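Local coordinates for GDSL-like protein (PDB 6HFZ) that removes acetyl groups from complex beta-mannans as a two-domain carbohydrate esterase of the GDSL (SGNH hydrolase) family, at residues A[6-11]-A[210-215]; A[61-66]-A[70-75]. All coordinates share one frame; numbering follows the deposited sequence.

Interaction 1. Residues A[6-11]-A[210-215]; sequences KYENGI and LDKVKT
Glu8 OE2 is gripped twice: NZ of Lys212 reaches it at 2.6 Å in a salt bridge, and the hydroxyl of Tyr208, one helical turn before Lys212, makes a second hydrogen bond to the same oxygen. The ammonium comes in on the syn side of the carboxylate, 17° out of its plane, while OE1 stands well back at 3.9 Å from NZ. The two side chains cross at about a right angle. Lys212 leaves its helix with CG anti to the backbone N (chi1 174°) and folds at its last two torsions, which brings NZ round to the acid. That bend also lays the aliphatic part of the lysine against Ile11, whose CD1 lies 3.6 Å from Lys212 CE. With an alanine in its place, the Glu8 carboxylate would probably keep the Tyr208 hydroxyl but lose its counter-charge in this contact, and Ile11 CD1 would lose part of its packing. Behind the bridge Tyr7 packs on Leu201 and Val205, earlier turns of helix 196-215. This is a surface salt bridge of the SGNH-hydrolase domain, joining the 3-10 turn of residues 7-10, just ahead of edge strand 11-13, to the C-terminal part of helix 196-215.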
# COMPACT_ATOMS: atom_id res chain seq x y z
N LYS A 6 23.25 8.17 -12.18
CA LYS A 6 24.16 7.07 -11.91
C LYS A 6 23.33 5.81 -11.65
O LYS A 6 22.98 5.57 -10.53
CB LYS A 6 25.05 7.41 -10.72
CG LYS A 6 25.77 8.74 -10.91
CD LYS A 6 26.88 9.03 -9.94
CE LYS A 6 27.04 10.52 -9.67
NZ LYS A 6 27.04 11.34 -10.90
N TYR A 7 23.04 5.04 -12.71
CA TYR A 7 22.02 3.97 -12.65
C TYR A 7 22.44 2.85 -11.69
O TYR A 7 21.61 2.29 -10.96
CB TYR A 7 21.72 3.46 -14.05
CG TYR A 7 20.69 4.32 -14.73
CD1 TYR A 7 19.35 4.15 -14.46
CD2 TYR A 7 21.05 5.41 -15.51
CE1 TYR A 7 18.38 4.94 -15.04
CE2 TYR A 7 20.08 6.23 -16.08
CZ TYR A 7 18.74 6.01 -15.83
OH TYR A 7 17.78 6.80 -16.39
N GLU A 8 23.74 2.54 -11.63
CA GLU A 8 24.20 1.49 -10.66
C GLU A 8 23.81 1.84 -9.20
O GLU A 8 23.56 0.96 -8.36
CB GLU A 8 25.72 1.30 -10.80
CG GLU A 8 26.09 0.46 -12.00
CD GLU A 8 25.72 -1.01 -11.83
OE1 GLU A 8 25.97 -1.55 -10.74
OE2 GLU A 8 25.17 -1.59 -12.78
N ASN A 9 23.79 3.13 -8.87
CA ASN A 9 23.47 3.58 -7.51
C ASN A 9 21.99 3.35 -7.18
O ASN A 9 21.59 3.51 -6.02
CB ASN A 9 23.85 5.04 -7.25
CG ASN A 9 25.35 5.25 -7.22
OD1 ASN A 9 26.11 4.29 -7.07
ND2 ASN A 9 25.78 6.49 -7.35
N GLY A 10 21.21 2.96 -8.19
CA GLY A 10 19.78 2.62 -8.01
C GLY A 10 19.58 1.25 -7.37
O GLY A 10 18.50 0.95 -6.89
N ILE A 11 20.61 0.38 -7.40
CA ILE A 11 20.44 -0.98 -6.87
C ILE A 11 20.73 -0.94 -5.37
O ILE A 11 21.87 -0.94 -4.96
CB ILE A 11 21.30 -2.00 -7.64
CG1 ILE A 11 21.00 -1.95 -9.13
CG2 ILE A 11 21.12 -3.41 -7.05
CD1 ILE A 11 22.10 -2.51 -10.00
N LEU A 210 16.25 -4.54 -14.39
CA LEU A 210 15.62 -5.73 -15.01
C LEU A 210 16.53 -6.18 -16.17
O LEU A 210 16.82 -7.35 -16.34
CB LEU A 210 14.20 -5.42 -15.49
CG LEU A 210 13.18 -5.22 -14.37
CD1 LEU A 210 11.81 -4.97 -14.91
CD2 LEU A 210 13.20 -6.42 -13.43
N ASP A 211 17.07 -5.21 -16.91
CA ASP A 211 17.96 -5.55 -18.08
C ASP A 211 19.25 -6.23 -17.57
O ASP A 211 19.76 -7.17 -18.19
CB ASP A 211 18.22 -4.31 -18.94
CG ASP A 211 17.16 -4.11 -20.01
OD1 ASP A 211 16.72 -5.11 -20.61
OD2 ASP A 211 16.79 -2.97 -20.25
N LYS A 212 19.82 -5.74 -16.47
CA LYS A 212 21.02 -6.31 -15.90
C LYS A 212 20.74 -7.76 -15.47
O LYS A 212 21.56 -8.67 -15.69
CB LYS A 212 21.54 -5.46 -14.73
CG LYS A 212 22.72 -6.10 -14.01
CD LYS A 212 23.07 -5.47 -12.69
CE LYS A 212 23.62 -4.09 -12.89
NZ LYS A 212 24.98 -4.14 -13.47
N VAL A 213 19.59 -7.98 -14.83
CA VAL A 213 19.23 -9.33 -14.39
C VAL A 213 19.10 -10.27 -15.59
O VAL A 213 19.46 -11.45 -15.46
CB VAL A 213 17.94 -9.32 -13.54
CG1 VAL A 213 17.43 -10.72 -13.21
CG2 VAL A 213 18.19 -8.52 -12.27
N LYS A 214 18.46 -9.79 -16.66
CA LYS A 214 18.16 -10.62 -17.80
C LYS A 214 19.45 -11.11 -18.48
O LYS A 214 19.51 -12.25 -18.96
CB LYS A 214 17.32 -9.88 -18.84
CG LYS A 214 17.25 -10.61 -20.17
CD LYS A 214 16.38 -9.95 -21.19
CE LYS A 214 16.14 -10.85 -22.39
NZ LYS A 214 17.27 -10.79 -23.35
N THR A 215 20.47 -10.25 -18.51
CA THR A 215 21.67 -10.54 -19.32
C THR A 215 22.81 -11.12 -18.49
O THR A 215 23.84 -11.47 -19.05
CB THR A 215 22.13 -9.28 -20.03
OG1 THR A 215 22.50 -8.33 -19.02
CG2 THR A 215 21.07 -8.71 -20.94

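Interaction 2. Residues A[61-66]-A[70-75]; sequences EWWKKT and ADFTYI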
# COMPACT_ATOMS: atom_id res chain seq x y z
N GLU A 61 5.36 -2.51 -20.12
CA GLU A 61 5.79 -2.42 -21.53
C GLU A 61 7.19 -3.03 -21.68
O GLU A 61 7.46 -3.67 -22.72
CB GLU A 61 5.68 -0.99 -22.06
CG GLU A 61 4.24 -0.59 -22.30
CD GLU A 61 3.99 0.66 -23.10
OE1 GLU A 61 4.69 1.66 -22.86
OE2 GLU A 61 3.07 0.65 -23.95
N TRP A 62 8.09 -2.85 -20.69
CA TRP A 62 9.39 -3.52 -20.71
C TRP A 62 9.25 -5.04 -20.88
O TRP A 62 9.95 -5.60 -21.71
CB TRP A 62 10.28 -3.18 -19.50
CG TRP A 62 11.64 -3.81 -19.52
CD1 TRP A 62 12.78 -3.26 -20.03
CD2 TRP A 62 12.00 -5.11 -19.04
NE1 TRP A 62 13.82 -4.13 -19.90
CE2 TRP A 62 13.37 -5.30 -19.32
CE3 TRP A 62 11.30 -6.16 -18.44
CZ2 TRP A 62 14.05 -6.44 -18.95
CZ3 TRP A 62 11.97 -7.30 -18.09
CH2 TRP A 62 13.33 -7.46 -18.37
N TRP A 63 8.41 -5.70 -20.07
CA TRP A 63 8.21 -7.15 -20.18
C TRP A 63 7.76 -7.51 -21.61
O TRP A 63 8.36 -8.38 -22.25
CB TRP A 63 7.23 -7.65 -19.10
CG TRP A 63 7.81 -7.69 -17.72
CD1 TRP A 63 7.71 -6.73 -16.74
CD2 TRP A 63 8.60 -8.74 -17.17
NE1 TRP A 63 8.40 -7.14 -15.61
CE2 TRP A 63 8.93 -8.37 -15.85
CE3 TRP A 63 9.03 -9.97 -17.66
CZ2 TRP A 63 9.70 -9.19 -15.02
CZ3 TRP A 63 9.80 -10.77 -16.85
CH2 TRP A 63 10.12 -10.39 -15.55
N LYS A 64 6.70 -6.85 -22.09
CA LYS A 64 6.15 -7.10 -23.45
C LYS A 64 7.24 -7.00 -24.53
O LYS A 64 7.35 -7.88 -25.39
CB LYS A 64 5.03 -6.12 -23.77
CG LYS A 64 3.75 -6.33 -22.98
CD LYS A 64 2.68 -5.37 -23.37
CE LYS A 64 2.18 -5.58 -24.78
NZ LYS A 64 1.17 -4.55 -25.12
N LYS A 65 8.07 -5.94 -24.46
CA LYS A 65 9.06 -5.64 -25.51
C LYS A 65 10.26 -6.59 -25.42
O LYS A 65 10.84 -7.01 -26.44
CB LYS A 65 9.55 -4.19 -25.41
CG LYS A 65 10.44 -3.76 -26.57
CD LYS A 65 9.75 -3.80 -27.94
CE LYS A 65 10.69 -3.80 -29.13
NZ LYS A 65 11.52 -2.56 -29.18
N THR A 66 10.63 -6.96 -24.20
CA THR A 66 11.76 -7.82 -23.99
C THR A 66 11.42 -9.25 -24.40
O THR A 66 12.30 -9.93 -24.87
CB THR A 66 12.28 -7.68 -22.55
OG1 THR A 66 12.55 -6.29 -22.36
CG2 THR A 66 13.53 -8.46 -22.24
N ALA A 70 5.82 -13.95 -25.15
CA ALA A 70 4.98 -14.20 -23.94
C ALA A 70 3.70 -13.35 -23.99
O ALA A 70 3.63 -12.34 -24.70
CB ALA A 70 5.79 -13.93 -22.70
N ASP A 71 2.68 -13.79 -23.24
CA ASP A 71 1.43 -13.05 -23.03
C ASP A 71 1.39 -12.47 -21.61
O ASP A 71 1.29 -13.20 -20.64
CB ASP A 71 0.22 -13.96 -23.22
CG ASP A 71 -0.05 -14.23 -24.68
OD1 ASP A 71 -0.38 -13.26 -25.39
OD2 ASP A 71 0.13 -15.40 -25.10
N PHE A 72 1.44 -11.15 -21.51
CA PHE A 72 1.47 -10.53 -20.18
C PHE A 72 0.13 -9.86 -19.85
O PHE A 72 -0.50 -9.24 -20.73
CB PHE A 72 2.58 -9.49 -20.10
CG PHE A 72 3.96 -10.07 -20.25
CD1 PHE A 72 4.57 -10.71 -19.17
CD2 PHE A 72 4.65 -9.99 -21.46
CE1 PHE A 72 5.86 -11.20 -19.26
CE2 PHE A 72 5.94 -10.47 -21.54
CZ PHE A 72 6.53 -11.10 -20.47
N THR A 73 -0.22 -9.93 -18.55
CA THR A 73 -1.39 -9.31 -17.98
C THR A 73 -0.93 -8.27 -16.94
O THR A 73 -0.08 -8.60 -16.13
CB THR A 73 -2.31 -10.34 -17.31
OG1 THR A 73 -2.72 -11.27 -18.33
CG2 THR A 73 -3.56 -9.73 -16.70
N TYR A 74 -1.51 -7.08 -17.04
CA TYR A 74 -1.16 -5.88 -16.22
C TYR A 74 -2.10 -5.81 -15.02
O TYR A 74 -3.31 -5.73 -15.22
CB TYR A 74 -1.27 -4.62 -17.07
CG TYR A 74 -1.03 -3.30 -16.38
CD1 TYR A 74 0.21 -2.98 -15.83
CD2 TYR A 74 -2.00 -2.33 -16.35
CE1 TYR A 74 0.44 -1.76 -15.21
CE2 TYR A 74 -1.76 -1.07 -15.80
CZ TYR A 74 -0.55 -0.78 -15.21
OH TYR A 74 -0.42 0.50 -14.73
N ILE A 75 -1.54 -5.90 -13.79
CA ILE A 75 -2.30 -5.82 -12.55
C ILE A 75 -1.80 -4.63 -11.73
O ILE A 75 -0.73 -4.73 -11.16
CB ILE A 75 -2.19 -7.13 -11.75
CG1 ILE A 75 -2.69 -8.33 -12.57
CG2 ILE A 75 -2.90 -7.04 -10.40
CD1 ILE A 75 -1.96 -9.57 -12.18
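Phe72 packs against Trp63 and Lys64 where helix 55-66 runs through a short loop into strand 71-78, an alpha-to-beta connection of the three-layer alpha/beta/alpha fold of SGNH hydrolases. No hydrogen bond crosses between the two segments; the contact rests on one phenyl ring laid against the helix. The CH-pi contact is the most sharply defined: Trp63 CB sits over one face of the Phe72 ring, 3.8 Å from its centroid and only 11° off the normal. Phe72 projects toward the helix with CG anti to its own carbonyl carbon (chi1 -64°), which presents that face to the tryptophan methylene.

The aromatic pairing is looser. The indole five-membered ring and the phenyl ring have centroids 5.6 Å apart and planes inclined at 54°, an oblique meeting in which Trp63 CE3 approaches Phe72 CE1 at 3.8 Å. From there the indole runs on into the core, with CZ3 of Trp62 over one of its faces, Phe102 meeting it edge-to-face and Leu20, Val23 and Met24 of helix 18-28 packing on it. Phe72 in turn rests on Leu33 and Ile35 of the neighbouring strand 32-39, so its ring is wedged between the sheet and the helix.

Hydrogen bonding stays within the helix, where the Thr66 hydroxyl and the Thr66 amide both bond to Trp62 O from opposite faces of the carbonyl plane, OG1 at 2.8 Å. Aliphatic and backbone contacts complete the fit across the interface. Lys64 slides past Phe72 in the opposite direction, Lys64 CG 4.1 Å from Phe72 CD2, before the rest of its chain leads away. The nearest approach is that of the Trp63 carbonyl oxygen to Phe72 CE2, at 3.3 Å.

The centres of interactions 1 and 2 lie about 19 Å apart, on the same side of the chain's centre. Along the sequence, 61-66 and 70-75 fall between the two halves of interaction 1, which brings together segments 199 residues apart, whereas interaction 2 joins close neighbours. Helices 55-66 and 196-215 lie side by side and connect the two: Leu210 CB meets Trp62 CZ2 at 3.6 Å, and Lys214 packs on Thr66. Strands 11-13 and 71-78 are the outermost of the same six-stranded mixed sheet. The turn leading into edge strand 11-13, and strand 71-78 at the other edge, thus each pack on one of these two adjoining helices of the GDSL-family (SGNH hydrolase) domain.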